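Local coordinates for peptidase, M20/M25/M40 family (Staphylococcus aureus, PDB 4EWT), which is a metal-dependent amidohydrolase of the M20 peptidase family that binds manganese and probably cleaves amide bonds of small N-acylated substrates, at the interface of chains A and B. Sequence-based numbering; all coordinates share one arbitrary frame. Chains: chain A/B, Peptidase, M20/M25/M40 family.

The interface of chains A and B. Residues chain A 209, 242; chain B 237-241.
A:Gly242 and B:Phe240 pair through their backbones in an antiparallel bridge, each lying in strand 233-242 of its own subunit. The firm bond of the bridge runs from B:Phe240 N to A:Gly242 O, 2.8 Å and nearly straight at the hydrogen (175°). The N-H nevertheless approaches from over the face of the A:Gly242 carbonyl, inclined 66° to its plane, and does not address a lone pair. The return bond, from A:Gly242 N to B:Phe240 O at 2.9 Å, is strongly bent and weak, so within this bridge the two bonds are unequal. A:Gly242 is the last residue of its strand, and the two-fold repeats the bridge with the chains exchanged.

Beside the bridge, the side chain of A:Ile209, near the start of helix 208-226, reaches across to strand 233-242 of chain B. Its CG1 branch is extended, and the CD1 methyl of A:Ile209 comes to the backbone, 3.5 Å from B:Ile237 O and 3.5 Å from B:Gly238 O. A:Ile209 CD1 also lies 4.0 Å from B:Ser239 CA. On the other branch, A:Ile209 CG2 meets the methylene B:Phe240 CB at 4.0 Å. A:Ile209 CG2 also touches the methyl B:Ile237 CG2 at 4.1 Å, and the two isoleucine side chains lie roughly perpendicular, methyl against methyl. B:Phe240 has CG anti to the backbone N (chi1 -176°); its CB makes the nearest contact with A:Ile209, and the ring atom B:Phe240 CD1 lies only slightly farther from A:Ile209 CG2, at 4.2 Å.

The patch thus joins a strand-end backbone bridge to a small apolar contact from a helix. Repeated by the two-fold axis, it would help hold the two subunits together, probably as the dimer common in the M20 family.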
ATOM      1  N   ILE A 209     -11.009  -7.348   4.812  1.00 12.40           N
ATOM      2  CA  ILE A 209      -9.573  -7.597   5.025  1.00 12.30           C
ATOM      3  C   ILE A 209      -8.737  -6.715   4.093  1.00 11.42           C
ATOM      4  O   ILE A 209      -7.772  -6.119   4.521  1.00 11.74           O
ATOM      5  CB  ILE A 209      -9.208  -9.103   4.930  1.00 12.59           C
ATOM      6  CG1 ILE A 209      -9.691  -9.802   6.210  1.00 14.04           C
ATOM      7  CG2 ILE A 209      -7.677  -9.306   4.718  1.00 12.13           C
ATOM      8  CD1 ILE A 209      -9.713 -11.331   6.148  1.00 13.75           C
ATOM      9  N   GLY A 242      -8.947 -10.300  12.051  1.00 15.93           N
ATOM     10  CA  GLY A 242      -9.603 -10.647  10.785  1.00 15.52           C
ATOM     11  C   GLY A 242      -9.709 -12.150  10.545  1.00 16.00           C
ATOM     12  O   GLY A 242      -9.786 -12.598   9.395  1.00 15.35           O
TER
ATOM     13  N   ILE B 237      -8.167 -13.450   0.392  1.00 14.89           N
ATOM     14  CA  ILE B 237      -7.696 -13.740   1.744  1.00 13.88           C
ATOM     15  C   ILE B 237      -8.918 -13.698   2.660  1.00 13.36           C
ATOM     16  O   ILE B 237      -9.450 -12.617   2.927  1.00 13.18           O
ATOM     17  CB  ILE B 237      -6.631 -12.723   2.241  1.00 13.86           C
ATOM     18  CG1 ILE B 237      -5.389 -12.734   1.339  1.00 15.60           C
ATOM     19  CG2 ILE B 237      -6.246 -13.027   3.669  1.00 15.05           C
ATOM     20  CD1 ILE B 237      -4.726 -14.109   1.180  1.00 15.84           C
ATOM     21  N   GLY B 238      -9.359 -14.860   3.140  1.00 12.12           N
ATOM     22  CA  GLY B 238     -10.566 -14.928   3.984  1.00 12.23           C
ATOM     23  C   GLY B 238     -10.272 -14.813   5.472  1.00 12.11           C
ATOM     24  O   GLY B 238     -11.165 -14.560   6.270  1.00 12.22           O
ATOM     25  N   SER B 239      -9.008 -15.006   5.844  1.00 11.72           N
ATOM     26  CA  SER B 239      -8.598 -15.008   7.225  1.00 11.61           C
ATOM     27  C   SER B 239      -7.285 -14.260   7.399  1.00 12.01           C
ATOM     28  O   SER B 239      -6.270 -14.587   6.757  1.00 11.76           O
ATOM     29  CB  SER B 239      -8.484 -16.453   7.728  1.00 12.25           C
ATOM     30  OG  SER B 239      -8.376 -16.513   9.154  1.00 13.46           O
ATOM     31  N   PHE B 240      -7.313 -13.223   8.232  1.00 11.82           N
ATOM     32  CA  PHE B 240      -6.102 -12.479   8.562  1.00 12.17           C
ATOM     33  C   PHE B 240      -6.097 -12.443  10.083  1.00 12.05           C
ATOM     34  O   PHE B 240      -6.761 -11.604  10.727  1.00 12.39           O
ATOM     35  CB  PHE B 240      -6.138 -11.074   7.925  1.00 12.23           C
ATOM     36  CG  PHE B 240      -4.884 -10.251   8.141  1.00 13.64           C
ATOM     37  CD1 PHE B 240      -4.200  -9.705   7.054  1.00 14.65           C
ATOM     38  CD2 PHE B 240      -4.411  -9.969   9.431  1.00 13.21           C
ATOM     39  CE1 PHE B 240      -3.041  -8.912   7.254  1.00 13.61           C
ATOM     40  CE2 PHE B 240      -3.262  -9.177   9.638  1.00 13.82           C
ATOM     41  CZ  PHE B 240      -2.568  -8.664   8.545  1.00 12.36           C
ATOM     42  N   ASP B 241      -5.391 -13.400  10.659  1.00 12.12           N
ATOM     43  CA  ASP B 241      -5.434 -13.626  12.098  1.00 12.62           C
ATOM     44  C   ASP B 241      -4.270 -12.892  12.732  1.00 12.58           C
ATOM     45  O   ASP B 241      -3.174 -13.436  12.843  1.00 11.99           O
ATOM     46  CB  ASP B 241      -5.372 -15.124  12.399  1.00 13.14           C
ATOM     47  CG  ASP B 241      -5.498 -15.446  13.889  1.00 15.44           C
ATOM     48  OD1 ASP B 241      -5.887 -14.574  14.699  1.00 19.56           O
ATOM     49  OD2 ASP B 241      -5.224 -16.604  14.256  1.00 20.18           O
TER